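Local coordinates for Es1 family protein (Ehrlichia chaffeensis, PDB 3L3B) that is probably involved in isoprenoid biosynthesis, as a member of the DJ-1/PfpI family with an amidotransferase-like domain, its precise activity being undetermined, at residues B[36-47]-B[112-122]; B[57-65]-B[97-108]. All coordinates share one frame; numbering follows the deposited sequence.

From the N terminus the chain runs through strand 24-29, an inner strand of the sheet, and reaches residues 36-47, which lead into helix 41-53. Contact 1 sets these against 112-122, the end of strand 110-113 and the start of helix 117-123, closing a loop of 64 intervening residues. Contact 2 is nested inside that loop: after helix 41-53 the chain returns as strand 56-62, and 57-65 pairs with 97-108, closing a shorter loop of 31 residues that includes helix 85-92. The two centres lie about 16 Å apart, and both contacts reach the same sheet. Contact 1 joins loops and helix starts near its middle, close to the chain centre; contact 2 adds edge strand 97-99.

Contact 1 (B[36-47]-B[112-122]); sequences MDGSEIREAVLV and VIPGGYGVAKN
Gly116 and Gly118 form the hollow into which the backbone of Gly38 and Ser39 fits. Gly38 CA lies 3.7 Å from Gly118 CA, a spacing possible because Gly118 has no side chain on the side facing Gly38, and a CB on Gly116 would overlap Glu40 N and Gly38 O. Within this close fit Gly118 N gives a weak, bent hydrogen bond to Gly38 O, whereas Glu40 N meets Gly115 O in a nearly straight one (2.8 Å, 166°).

Glu43 provides the polar bump. With CG beside its own backbone N (chi1 -57°) and the chain extended beyond, its OE1 reaches Gly115 N at 2.7 Å, the N-H arriving nearly end-on to the C-O bond; OE2 is held by Tyr215 N. Both carboxylate oxygens are therefore gripped by backbone amides, which fixes the rotation of the group. Ala44, on the helix, receives the ring of Pro114, whose CG is 3.8 Å from Ala44 CA, and Val47 meets Val112 tip to tip through their CG1 methyls.

At the other end, Asn122 ND2 donates to Asp37 O at 3.1 Å from above the carbonyl plane, and also to Ala31 O. Glu40 N-caps helix 41-53 through OE2, while its OE1 forms a salt bridge with Arg94 of the second subunit. Glu43 also touches Cys158, consistent with a place in the family's active-site region, and the whole arrangement is part of the alpha/beta sandwich of the DJ-1/PfpI family, built on a mostly parallel sheet.

Contact 2 (B[57-65]-B[97-108]); sequences NFKCFAPNK and VYDIEQIRVEEF
Phe61 lies at the tight centre of this contact, walled by four side chains of 97-108. Ile103 CD1 sits over one ring face, 3.8 Å from the centroid and 18° off the normal, a CH-pi contact. At the ring's edge, near its plane, Phe108 CZ comes within 3.5 Å of Phe61 CE2, the two ring planes being almost perpendicular (87°). Tyr98 CB packs obliquely against Phe61 CD1, and Ile100 CG1 reaches Phe61 CB.

Behind the ring the strands pair in parallel. Tyr98 N donates to Cys60 O and Ala62 N to Tyr98 O at 3.0 Å; Ile100 N then reaches Ala62 O from above its carbonyl plane, where the chain turns into a 3-10 segment. Asp99 OD1 accepts from Glu101 N (2.8 Å), making an Asx turn, and from a water that in turn accepts from Asn64 N.

The outer side, where Tyr98 and Glu107 are exposed and Lys59 partly so, is looser: no Lys59 contact is as close as that of Phe108 with Phe61. Lys59 CB lies at the edge of the Phe108 ring (3.9 Å to CE1), and the extended chain beyond carries CE to 4.0 Å from Tyr98 OH. Its NZ stands 4.2 Å from Glu107 OE2, too long for a salt bridge.

Strand 97-99 thus borders the sheet beside strand 56-62, itself bonded to strand 24-29; helix 85-92 touches Ala62 and Val97, while helix 138-149 meets Ile100 and Phe108.

Contact 1 (B[36-47]-B[112-122])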
ATOM      1  N   MET B  36      10.112  -6.080   4.185  1.00  7.47           N
ATOM      2  CA  MET B  36      11.400  -6.721   4.481  1.00  7.86           C
ATOM      3  C   MET B  36      12.638  -5.933   4.049  1.00  8.67           C
ATOM      4  O   MET B  36      13.738  -6.209   4.535  1.00  7.95           O
ATOM      5  CB  MET B  36      11.436  -8.147   3.903  1.00  9.03           C
ATOM      6  CG  MET B  36      10.263  -8.987   4.357  1.00  9.36           C
ATOM      7  SD  MET B  36      10.339 -10.712   3.923  1.00 12.69           S
ATOM      8  CE  MET B  36      11.405 -11.254   5.234  1.00 14.68           C
ATOM      9  N   ASP B  37      12.492  -4.911   3.200  1.00  8.25           N
ATOM     10  CA  ASP B  37      13.668  -4.149   2.754  1.00  7.77           C
ATOM     11  C   ASP B  37      13.456  -2.673   2.579  1.00  7.84           C
ATOM     12  O   ASP B  37      14.381  -1.972   2.120  1.00  7.11           O
ATOM     13  CB  ASP B  37      14.248  -4.720   1.444  1.00  7.83           C
ATOM     14  CG  ASP B  37      13.279  -4.641   0.253  1.00  6.71           C
ATOM     15  OD1 ASP B  37      12.247  -3.926   0.293  1.00  6.73           O
ATOM     16  OD2 ASP B  37      13.575  -5.334  -0.770  1.00  6.76           O
ATOM     17  N   GLY B  38      12.300  -2.199   3.054  1.00  8.44           N
ATOM     18  CA  GLY B  38      11.826  -0.863   2.777  1.00  9.38           C
ATOM     19  C   GLY B  38      10.838  -0.464   3.871  1.00  8.98           C
ATOM     20  O   GLY B  38      10.892  -0.984   5.001  1.00  8.82           O
ATOM     21  N   SER B  39       9.893   0.381   3.477  1.00  9.85           N
ATOM     22  CA  SER B  39       8.723   0.689   4.293  1.00  9.08           C
ATOM     23  C   SER B  39       7.636  -0.347   4.175  1.00  9.39           C
ATOM     24  O   SER B  39       7.361  -0.864   3.081  1.00  7.78           O
ATOM     25  CB  SER B  39       8.122   2.031   3.875  1.00  9.31           C
ATOM     26  OG  SER B  39       8.960   3.098   4.214  1.00  9.45           O
ATOM     27  N   GLU B  40       6.971  -0.601   5.297  1.00  9.75           N
ATOM     28  CA  GLU B  40       5.773  -1.448   5.349  1.00 10.30           C
ATOM     29  C   GLU B  40       4.687  -0.725   4.538  1.00  9.75           C
ATOM     30  O   GLU B  40       4.291   0.403   4.807  1.00 10.07           O
ATOM     31  CB  GLU B  40       5.354  -1.634   6.805  1.00 11.24           C
ATOM     32  CG  GLU B  40       4.737  -2.984   7.172  1.00 12.45           C
ATOM     33  CD  GLU B  40       3.567  -3.313   6.349  1.00 18.91           C
ATOM     34  OE1 GLU B  40       3.445  -4.520   5.955  1.00 18.89           O
ATOM     35  OE2 GLU B  40       2.778  -2.356   6.078  1.00 19.57           O
ATOM     36  N   ILE B  41       4.286  -1.356   3.473  1.00  9.40           N
ATOM     37  CA  ILE B  41       3.396  -0.751   2.460  1.00  9.38           C
ATOM     38  C   ILE B  41       2.021  -0.479   3.054  1.00  9.10           C
ATOM     39  O   ILE B  41       1.456   0.568   2.776  1.00  9.03           O
ATOM     40  CB  ILE B  41       3.299  -1.646   1.237  1.00  8.47           C
ATOM     41  CG1 ILE B  41       4.628  -1.738   0.477  1.00 11.14           C
ATOM     42  CG2 ILE B  41       2.138  -1.221   0.307  1.00 11.06           C
ATOM     43  CD1 ILE B  41       4.626  -2.942  -0.534  1.00 10.52           C
ATOM     44  N   ARG B  42       1.492  -1.383   3.884  1.00  8.84           N
ATOM     45  CA  ARG B  42       0.170  -1.163   4.449  1.00  9.42           C
ATOM     46  C   ARG B  42       0.188  -0.006   5.431  1.00  8.88           C
ATOM     47  O   ARG B  42      -0.671   0.860   5.369  1.00  9.22           O
ATOM     48  CB  ARG B  42      -0.381  -2.426   5.087  1.00  9.36           C
ATOM     49  CG  ARG B  42      -0.547  -3.509   4.068  1.00 13.17           C
ATOM     50  CD  ARG B  42      -0.458  -4.846   4.727  1.00 14.40           C
ATOM     51  NE  ARG B  42      -0.492  -5.901   3.735  1.00 15.05           N
ATOM     52  CZ  ARG B  42      -1.108  -7.061   3.905  1.00 14.09           C
ATOM     53  NH1 ARG B  42      -1.732  -7.339   5.039  1.00 12.44           N
ATOM     54  NH2 ARG B  42      -1.055  -7.949   2.940  1.00 15.11           N
ATOM     55  N   GLU B  43       1.195   0.034   6.281  1.00  7.91           N
ATOM     56  CA  GLU B  43       1.377   1.161   7.198  1.00  9.52           C
ATOM     57  C   GLU B  43       1.496   2.498   6.471  1.00  9.52           C
ATOM     58  O   GLU B  43       0.908   3.531   6.924  1.00  9.73           O
ATOM     59  CB  GLU B  43       2.556   0.959   8.153  1.00  9.54           C
ATOM     60  CG  GLU B  43       2.454  -0.294   8.991  1.00 11.74           C
ATOM     61  CD  GLU B  43       3.716  -0.576   9.839  1.00 13.88           C
ATOM     62  OE1 GLU B  43       4.690   0.246   9.854  1.00 13.72           O
ATOM     63  OE2 GLU B  43       3.735  -1.661  10.470  1.00 12.68           O
ATOM     64  N   ALA B  44       2.242   2.524   5.379  1.00  7.74           N
ATOM     65  CA  ALA B  44       2.378   3.776   4.629  1.00  7.93           C
ATOM     66  C   ALA B  44       1.059   4.163   4.004  1.00  8.01           C
ATOM     67  O   ALA B  44       0.678   5.298   4.090  1.00  9.30           O
ATOM     68  CB  ALA B  44       3.431   3.698   3.559  1.00  8.05           C
ATOM     69  N   VAL B  45       0.369   3.233   3.348  1.00  7.11           N
ATOM     70  CA  VAL B  45      -0.896   3.562   2.720  1.00  7.75           C
ATOM     71  C   VAL B  45      -1.889   4.054   3.774  1.00  8.59           C
ATOM     72  O   VAL B  45      -2.584   5.043   3.535  1.00  8.77           O
ATOM     73  CB  VAL B  45      -1.489   2.370   1.919  1.00  7.89           C
ATOM     74  CG1 VAL B  45      -2.975   2.619   1.520  1.00  7.40           C
ATOM     75  CG2 VAL B  45      -0.618   2.122   0.692  1.00  8.65           C
ATOM     76  N   LEU B  46      -1.929   3.392   4.942  1.00  8.22           N
ATOM     77  CA  LEU B  46      -2.927   3.722   5.970  1.00  7.95           C
ATOM     78  C   LEU B  46      -2.631   5.083   6.639  1.00  8.48           C
ATOM     79  O   LEU B  46      -3.567   5.831   7.006  1.00  9.33           O
ATOM     80  CB  LEU B  46      -3.084   2.571   6.968  1.00  7.73           C
ATOM     81  CG  LEU B  46      -3.578   1.223   6.443  1.00 10.31           C
ATOM     82  CD1 LEU B  46      -3.484   0.160   7.538  1.00 10.65           C
ATOM     83  CD2 LEU B  46      -4.976   1.321   5.872  1.00 11.83           C
ATOM     84  N   VAL B  47      -1.347   5.392   6.792  1.00  8.00           N
ATOM     85  CA  VAL B  47      -0.896   6.714   7.236  1.00  8.84           C
ATOM     86  C   VAL B  47      -1.385   7.791   6.231  1.00  9.57           C
ATOM     87  O   VAL B  47      -1.942   8.806   6.633  1.00 10.26           O
ATOM     88  CB  VAL B  47       0.610   6.762   7.395  1.00  7.83           C
ATOM     89  CG1 VAL B  47       1.139   8.229   7.332  1.00  8.25           C
ATOM     90  CG2 VAL B  47       1.022   6.089   8.699  1.00 10.88           C
ATOM     91  N   VAL B 112       5.382  12.032   9.811  1.00 10.41           N
ATOM     92  CA  VAL B 112       5.038  10.642  10.110  1.00 10.15           C
ATOM     93  C   VAL B 112       6.060   9.717   9.432  1.00  9.02           C
ATOM     94  O   VAL B 112       6.478   9.951   8.282  1.00  8.83           O
ATOM     95  CB  VAL B 112       3.583  10.296   9.735  1.00 10.02           C
ATOM     96  CG1 VAL B 112       3.211   8.908  10.268  1.00  9.86           C
ATOM     97  CG2 VAL B 112       2.642  11.342  10.307  1.00 11.49           C
ATOM     98  N   ILE B 113       6.507   8.715  10.191  1.00  8.71           N
ATOM     99  CA  ILE B 113       7.417   7.704   9.734  1.00  8.55           C
ATOM    100  C   ILE B 113       6.757   6.318   9.835  1.00  8.60           C
ATOM    101  O   ILE B 113       6.758   5.696  10.900  1.00  8.21           O
ATOM    102  CB  ILE B 113       8.697   7.686  10.576  1.00  7.64           C
ATOM    103  CG1 ILE B 113       9.216   9.117  10.768  1.00 11.91           C
ATOM    104  CG2 ILE B 113       9.723   6.828   9.880  1.00  9.87           C
ATOM    105  CD1 ILE B 113      10.288   9.287  11.861  1.00 10.77           C
ATOM    106  N   PRO B 114       6.231   5.804   8.714  1.00  8.51           N
ATOM    107  CA  PRO B 114       5.753   4.416   8.738  1.00  8.01           C
ATOM    108  C   PRO B 114       6.868   3.458   9.127  1.00  7.99           C
ATOM    109  O   PRO B 114       8.052   3.807   9.065  1.00  6.63           O
ATOM    110  CB  PRO B 114       5.326   4.182   7.294  1.00  8.97           C
ATOM    111  CG  PRO B 114       5.014   5.536   6.739  1.00  8.89           C
ATOM    112  CD  PRO B 114       5.919   6.491   7.455  1.00  8.91           C
ATOM    113  N   GLY B 115       6.540   2.226   9.499  1.00  9.34           N
ATOM    114  CA  GLY B 115       7.587   1.294   9.853  1.00 10.81           C
ATOM    115  C   GLY B 115       8.041   0.500   8.633  1.00 12.60           C
ATOM    116  O   GLY B 115       7.896   0.941   7.472  1.00 13.11           O
ATOM    117  N   GLY B 116       8.573  -0.671   8.936  1.00 13.54           N
ATOM    118  CA  GLY B 116       9.097  -1.595   7.946  1.00 14.09           C
ATOM    119  C   GLY B 116      10.547  -1.807   8.308  1.00 15.46           C
ATOM    120  O   GLY B 116      11.204  -0.895   8.797  1.00 13.55           O
ATOM    121  N   TYR B 117      11.048  -3.000   7.986  1.00 16.57           N
ATOM    122  CA  TYR B 117      12.385  -3.423   8.334  1.00 17.14           C
ATOM    123  C   TYR B 117      13.394  -2.524   7.698  1.00 17.35           C
ATOM    124  O   TYR B 117      14.482  -2.314   8.252  1.00 14.76           O
ATOM    125  CB  TYR B 117      12.606  -4.887   7.926  1.00 18.63           C
ATOM    126  CG  TYR B 117      13.877  -5.520   8.455  1.00 25.62           C
ATOM    127  CD1 TYR B 117      13.967  -5.943   9.786  1.00 29.85           C
ATOM    128  CD2 TYR B 117      15.001  -5.673   7.635  1.00 29.30           C
ATOM    129  CE1 TYR B 117      15.144  -6.521  10.283  1.00 34.05           C
ATOM    130  CE2 TYR B 117      16.183  -6.251   8.124  1.00 33.04           C
ATOM    131  CZ  TYR B 117      16.241  -6.674   9.448  1.00 34.35           C
ATOM    132  OH  TYR B 117      17.386  -7.247   9.947  1.00 39.52           O
ATOM    133  N   GLY B 118      13.042  -1.958   6.550  1.00 16.31           N
ATOM    134  CA  GLY B 118      13.922  -0.992   5.879  1.00 15.15           C
ATOM    135  C   GLY B 118      14.230   0.280   6.623  1.00 14.58           C
ATOM    136  O   GLY B 118      15.304   0.858   6.464  1.00 12.84           O
ATOM    137  N   VAL B 119      13.290   0.740   7.428  1.00 13.83           N
ATOM    138  CA  VAL B 119      13.530   1.896   8.235  1.00 14.39           C
ATOM    139  C   VAL B 119      14.682   1.590   9.159  1.00 14.50           C
ATOM    140  O   VAL B 119      15.625   2.364   9.213  1.00 14.70           O
ATOM    141  CB  VAL B 119      12.287   2.317   9.048  1.00 15.11           C
ATOM    142  CG1 VAL B 119      12.599   3.526   9.960  1.00 14.35           C
ATOM    143  CG2 VAL B 119      11.145   2.634   8.095  1.00 14.55           C
ATOM    144  N   ALA B 120      14.624   0.464   9.862  1.00 14.01           N
ATOM    145  CA  ALA B 120      15.702   0.094  10.780  1.00 15.24           C
ATOM    146  C   ALA B 120      17.020  -0.229  10.028  1.00 15.34           C
ATOM    147  O   ALA B 120      18.094   0.232  10.403  1.00 17.21           O
ATOM    148  CB  ALA B 120      15.252  -1.069  11.666  1.00 14.99           C
ATOM    149  N   LYS B 121      16.923  -0.969   8.931  1.00 14.82           N
ATOM    150  CA  LYS B 121      18.092  -1.455   8.204  1.00 13.64           C
ATOM    151  C   LYS B 121      18.708  -0.367   7.347  1.00 13.74           C
ATOM    152  O   LYS B 121      19.957  -0.270   7.230  1.00 13.66           O
ATOM    153  CB  LYS B 121      17.678  -2.659   7.300  1.00 14.68           C
ATOM    154  N   ASN B 122      17.869   0.446   6.718  1.00 13.47           N
ATOM    155  CA  ASN B 122      18.368   1.483   5.810  1.00 15.25           C
ATOM    156  C   ASN B 122      18.756   2.800   6.462  1.00 16.10           C
ATOM    157  O   ASN B 122      19.572   3.524   5.924  1.00 18.18           O
ATOM    158  CB  ASN B 122      17.401   1.747   4.653  1.00 14.67           C
ATOM    159  CG  ASN B 122      17.128   0.519   3.848  1.00 14.30           C
ATOM    160  OD1 ASN B 122      17.890  -0.444   3.903  1.00 14.96           O
ATOM    161  ND2 ASN B 122      16.008   0.517   3.114  1.00 15.83           N
TER
HETATM  162  O   HOH W   1      17.194  -3.064   3.206  1.00 10.89           O
HETATM  163  O   HOH W   2       8.799   4.471   6.344  1.00 11.84           O

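Contact 2 (B[57-65]-B[97-108])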
ATOM      1  N   ASN B  57      -2.669  17.661   3.998  1.00 15.05           N
ATOM      2  CA  ASN B  57      -1.958  17.388   2.749  1.00 15.36           C
ATOM      3  C   ASN B  57      -0.603  16.790   3.124  1.00 15.03           C
ATOM      4  O   ASN B  57      -0.082  17.034   4.242  1.00 14.42           O
ATOM      5  CB  ASN B  57      -1.810  18.698   1.945  1.00 16.80           C
ATOM      6  CG  ASN B  57      -3.141  19.123   1.218  1.00 19.99           C
ATOM      7  OD1 ASN B  57      -4.131  18.387   1.204  1.00 23.57           O
ATOM      8  ND2 ASN B  57      -3.142  20.314   0.627  1.00 23.56           N
ATOM      9  N   PHE B  58       0.003  16.019   2.243  1.00 13.15           N
ATOM     10  CA  PHE B  58       1.300  15.484   2.597  1.00 13.11           C
ATOM     11  C   PHE B  58       2.256  15.399   1.444  1.00 13.72           C
ATOM     12  O   PHE B  58       1.864  15.451   0.265  1.00 12.78           O
ATOM     13  CB  PHE B  58       1.149  14.094   3.245  1.00 12.91           C
ATOM     14  CG  PHE B  58       0.428  13.080   2.362  1.00 12.54           C
ATOM     15  CD1 PHE B  58       1.097  12.398   1.388  1.00 15.21           C
ATOM     16  CD2 PHE B  58      -0.912  12.821   2.537  1.00 13.43           C
ATOM     17  CE1 PHE B  58       0.428  11.486   0.565  1.00 15.29           C
ATOM     18  CE2 PHE B  58      -1.574  11.905   1.739  1.00 14.60           C
ATOM     19  CZ  PHE B  58      -0.891  11.253   0.753  1.00 13.97           C
ATOM     20  N   LYS B  59       3.528  15.240   1.809  1.00 13.85           N
ATOM     21  CA  LYS B  59       4.623  15.058   0.853  1.00 13.05           C
ATOM     22  C   LYS B  59       5.556  13.988   1.352  1.00 11.62           C
ATOM     23  O   LYS B  59       5.980  13.967   2.517  1.00 11.78           O
ATOM     24  CB  LYS B  59       5.428  16.357   0.657  1.00 12.46           C
ATOM     25  CG  LYS B  59       4.927  17.274  -0.414  1.00 15.49           C
ATOM     26  CD  LYS B  59       5.763  18.556  -0.467  1.00 15.30           C
ATOM     27  CE  LYS B  59       5.394  19.463  -1.611  1.00 15.58           C
ATOM     28  NZ  LYS B  59       6.475  20.456  -1.788  1.00 16.50           N
ATOM     29  N   CYS B  60       5.937  13.131   0.434  1.00 10.77           N
ATOM     30  CA  CYS B  60       6.750  12.013   0.747  1.00 10.92           C
ATOM     31  C   CYS B  60       8.189  12.365   0.437  1.00 10.63           C
ATOM     32  O   CYS B  60       8.472  12.957  -0.616  1.00 11.48           O
ATOM     33  CB  CYS B  60       6.343  10.795  -0.050  1.00 10.96           C
ATOM     34  SG  CYS B  60       4.714  10.020   0.440  1.00 13.77           S
ATOM     35  N   PHE B  61       9.082  11.871   1.296  1.00 10.03           N
ATOM     36  CA  PHE B  61      10.520  12.080   1.180  1.00 10.79           C
ATOM     37  C   PHE B  61      11.246  10.796   1.408  1.00  9.68           C
ATOM     38  O   PHE B  61      10.803   9.975   2.165  1.00 10.46           O
ATOM     39  CB  PHE B  61      10.985  13.063   2.268  1.00  9.66           C
ATOM     40  CG  PHE B  61      10.434  14.401   2.108  1.00 11.17           C
ATOM     41  CD1 PHE B  61      11.056  15.316   1.261  1.00  6.38           C
ATOM     42  CD2 PHE B  61       9.277  14.772   2.790  1.00 11.33           C
ATOM     43  CE1 PHE B  61      10.543  16.580   1.118  1.00  9.29           C
ATOM     44  CE2 PHE B  61       8.737  16.024   2.621  1.00 11.41           C
ATOM     45  CZ  PHE B  61       9.376  16.937   1.774  1.00 10.17           C
ATOM     46  N   ALA B  62      12.365  10.622   0.733  1.00 10.45           N
ATOM     47  CA  ALA B  62      13.238   9.495   0.964  1.00 10.94           C
ATOM     48  C   ALA B  62      14.685   9.861   0.558  1.00 11.69           C
ATOM     49  O   ALA B  62      14.904  10.726  -0.289  1.00 11.89           O
ATOM     50  CB  ALA B  62      12.788   8.295   0.153  1.00 10.09           C
ATOM     51  N   PRO B  63      15.660   9.138   1.109  1.00 12.85           N
ATOM     52  CA  PRO B  63      17.044   9.400   0.800  1.00 14.12           C
ATOM     53  C   PRO B  63      17.407   8.770  -0.523  1.00 14.45           C
ATOM     54  O   PRO B  63      16.928   7.677  -0.820  1.00 14.33           O
ATOM     55  CB  PRO B  63      17.778   8.701   1.941  1.00 13.97           C
ATOM     56  CG  PRO B  63      16.891   7.590   2.299  1.00 15.39           C
ATOM     57  CD  PRO B  63      15.530   8.208   2.242  1.00 13.26           C
ATOM     58  N   ASN B  64      18.236   9.466  -1.297  1.00 14.70           N
ATOM     59  CA  ASN B  64      18.668   8.982  -2.611  1.00 16.25           C
ATOM     60  C   ASN B  64      19.904   8.078  -2.421  1.00 16.14           C
ATOM     61  O   ASN B  64      21.017   8.470  -2.721  1.00 15.80           O
ATOM     62  CB  ASN B  64      18.961  10.175  -3.549  1.00 16.57           C
ATOM     63  CG  ASN B  64      19.381   9.754  -4.953  1.00 17.08           C
ATOM     64  OD1 ASN B  64      19.046   8.688  -5.421  1.00 13.71           O
ATOM     65  ND2 ASN B  64      20.149  10.606  -5.611  1.00 19.60           N
ATOM     66  N   LYS B  65      19.673   6.879  -1.883  1.00 14.85           N
ATOM     67  CA  LYS B  65      20.743   5.941  -1.541  1.00 13.49           C
ATOM     68  C   LYS B  65      20.261   4.542  -1.875  1.00 11.44           C
ATOM     69  O   LYS B  65      19.026   4.286  -1.883  1.00 10.80           O
ATOM     70  CB  LYS B  65      21.061   6.004  -0.032  1.00 12.94           C
ATOM     71  N   VAL B  97       7.526  11.709  -4.779  1.00 12.83           N
ATOM     72  CA  VAL B  97       8.473  11.536  -3.680  1.00 11.89           C
ATOM     73  C   VAL B  97       9.666  12.425  -3.980  1.00 12.07           C
ATOM     74  O   VAL B  97      10.072  12.579  -5.125  1.00  9.82           O
ATOM     75  CB  VAL B  97       8.874  10.028  -3.400  1.00 12.42           C
ATOM     76  CG1 VAL B  97       9.740   9.440  -4.500  1.00 11.44           C
ATOM     77  CG2 VAL B  97       9.609   9.901  -2.042  1.00 11.22           C
ATOM     78  N   TYR B  98      10.197  13.038  -2.932  1.00 12.58           N
ATOM     79  CA  TYR B  98      11.229  14.063  -3.052  1.00 13.46           C
ATOM     80  C   TYR B  98      12.466  13.600  -2.292  1.00 13.67           C
ATOM     81  O   TYR B  98      12.370  12.881  -1.312  1.00 13.10           O
ATOM     82  CB  TYR B  98      10.707  15.384  -2.443  1.00 14.82           C
ATOM     83  CG  TYR B  98       9.486  15.994  -3.147  1.00 18.18           C
ATOM     84  CD1 TYR B  98       9.588  17.214  -3.846  1.00 23.05           C
ATOM     85  CD2 TYR B  98       8.244  15.360  -3.116  1.00 22.73           C
ATOM     86  CE1 TYR B  98       8.478  17.780  -4.501  1.00 25.44           C
ATOM     87  CE2 TYR B  98       7.123  15.899  -3.795  1.00 26.76           C
ATOM     88  CZ  TYR B  98       7.247  17.114  -4.470  1.00 28.67           C
ATOM     89  OH  TYR B  98       6.142  17.650  -5.098  1.00 30.46           O
ATOM     90  N   ASP B  99      13.637  14.022  -2.728  1.00 14.30           N
ATOM     91  CA  ASP B  99      14.869  13.732  -2.013  1.00 14.57           C
ATOM     92  C   ASP B  99      14.787  14.349  -0.627  1.00 14.93           C
ATOM     93  O   ASP B  99      14.383  15.504  -0.478  1.00 15.43           O
ATOM     94  CB  ASP B  99      16.071  14.259  -2.808  1.00 15.47           C
ATOM     95  CG  ASP B  99      17.451  13.849  -2.195  1.00 16.63           C
ATOM     96  OD1 ASP B  99      17.595  13.718  -0.981  1.00 15.98           O
ATOM     97  OD2 ASP B  99      18.397  13.646  -2.981  1.00 23.70           O
ATOM     98  N   ILE B 100      15.155  13.575   0.392  1.00 14.56           N
ATOM     99  CA  ILE B 100      15.011  14.003   1.783  1.00 15.18           C
ATOM    100  C   ILE B 100      15.973  15.137   2.082  1.00 15.94           C
ATOM    101  O   ILE B 100      15.745  15.911   2.977  1.00 14.99           O
ATOM    102  CB  ILE B 100      15.306  12.861   2.749  1.00 15.35           C
ATOM    103  CG1 ILE B 100      14.695  13.174   4.119  1.00 15.78           C
ATOM    104  CG2 ILE B 100      16.817  12.602   2.818  1.00 15.29           C
ATOM    105  CD1 ILE B 100      14.794  12.019   5.097  1.00 18.71           C
ATOM    106  N   GLU B 101      17.032  15.254   1.298  1.00 18.00           N
ATOM    107  CA  GLU B 101      17.970  16.368   1.497  1.00 19.34           C
ATOM    108  C   GLU B 101      17.275  17.694   1.116  1.00 20.25           C
ATOM    109  O   GLU B 101      17.763  18.765   1.488  1.00 20.92           O
ATOM    110  CB  GLU B 101      19.254  16.145   0.677  1.00 20.14           C
ATOM    111  N   GLN B 102      16.156  17.609   0.372  1.00 20.51           N
ATOM    112  CA  GLN B 102      15.355  18.783  -0.080  1.00 20.66           C
ATOM    113  C   GLN B 102      14.254  19.258   0.906  1.00 20.09           C
ATOM    114  O   GLN B 102      13.592  20.262   0.657  1.00 20.75           O
ATOM    115  CB  GLN B 102      14.699  18.490  -1.454  1.00 20.74           C
ATOM    116  N   ILE B 103      14.055  18.555   2.012  1.00 18.98           N
ATOM    117  CA  ILE B 103      12.970  18.876   2.936  1.00 17.72           C
ATOM    118  C   ILE B 103      13.154  20.250   3.565  1.00 17.01           C
ATOM    119  O   ILE B 103      14.228  20.573   4.033  1.00 16.49           O
ATOM    120  CB  ILE B 103      12.829  17.807   4.051  1.00 17.73           C
ATOM    121  CG1 ILE B 103      11.567  18.024   4.877  1.00 16.94           C
ATOM    122  CG2 ILE B 103      14.038  17.768   4.963  1.00 17.06           C
ATOM    123  CD1 ILE B 103      11.006  16.688   5.446  1.00 13.97           C
ATOM    124  N   ARG B 104      12.077  21.029   3.558  1.00 16.30           N
ATOM    125  CA  ARG B 104      12.021  22.343   4.189  1.00 16.50           C
ATOM    126  C   ARG B 104      11.000  22.207   5.330  1.00 16.03           C
ATOM    127  O   ARG B 104       9.784  22.197   5.105  1.00 14.90           O
ATOM    128  CB  ARG B 104      11.637  23.428   3.144  1.00 16.27           C
ATOM    129  N   VAL B 105      11.504  22.088   6.554  1.00 16.31           N
ATOM    130  CA  VAL B 105      10.677  21.655   7.686  1.00 16.17           C
ATOM    131  C   VAL B 105       9.625  22.711   8.048  1.00 16.63           C
ATOM    132  O   VAL B 105       8.502  22.366   8.457  1.00 15.82           O
ATOM    133  CB  VAL B 105      11.571  21.269   8.890  1.00 17.23           C
ATOM    134  CG1 VAL B 105      10.750  21.044  10.191  1.00 15.30           C
ATOM    135  CG2 VAL B 105      12.403  20.031   8.524  1.00 14.03           C
ATOM    136  N   GLU B 106       9.973  23.987   7.818  1.00 16.65           N
ATOM    137  CA  GLU B 106       9.037  25.106   7.996  1.00 16.37           C
ATOM    138  C   GLU B 106       7.761  24.973   7.141  1.00 15.38           C
ATOM    139  O   GLU B 106       6.726  25.538   7.478  1.00 14.56           O
ATOM    140  CB  GLU B 106       9.735  26.447   7.706  1.00 16.82           C
ATOM    141  N   GLU B 107       7.803  24.198   6.058  1.00 15.59           N
ATOM    142  CA  GLU B 107       6.604  24.006   5.214  1.00 14.78           C
ATOM    143  C   GLU B 107       5.617  23.002   5.788  1.00 14.29           C
ATOM    144  O   GLU B 107       4.525  22.850   5.240  1.00 14.47           O
ATOM    145  CB  GLU B 107       6.988  23.609   3.778  1.00 15.47           C
ATOM    146  CG  GLU B 107       7.795  24.691   3.042  1.00 16.85           C
ATOM    147  CD  GLU B 107       8.241  24.287   1.621  1.00 19.93           C
ATOM    148  OE1 GLU B 107       9.072  25.023   1.049  1.00 22.04           O
ATOM    149  OE2 GLU B 107       7.776  23.253   1.086  1.00 20.63           O
ATOM    150  N   PHE B 108       6.000  22.306   6.861  1.00 12.79           N
ATOM    151  CA  PHE B 108       5.174  21.267   7.468  1.00 11.98           C
ATOM    152  C   PHE B 108       4.845  21.561   8.930  1.00 11.67           C
ATOM    153  O   PHE B 108       5.579  22.267   9.603  1.00 11.17           O
ATOM    154  CB  PHE B 108       5.858  19.880   7.346  1.00 11.42           C
ATOM    155  CG  PHE B 108       6.216  19.511   5.952  1.00 10.00           C
ATOM    156  CD1 PHE B 108       5.267  19.001   5.106  1.00  8.51           C
ATOM    157  CD2 PHE B 108       7.497  19.740   5.469  1.00 11.51           C
ATOM    158  CE1 PHE B 108       5.583  18.674   3.793  1.00  9.16           C
ATOM    159  CE2 PHE B 108       7.828  19.459   4.183  1.00 12.27           C
ATOM    160  CZ  PHE B 108       6.864  18.910   3.320  1.00 10.52           C
TER
HETATM  161  O   HOH W   3      19.328  11.747  -0.085  1.00  9.30           O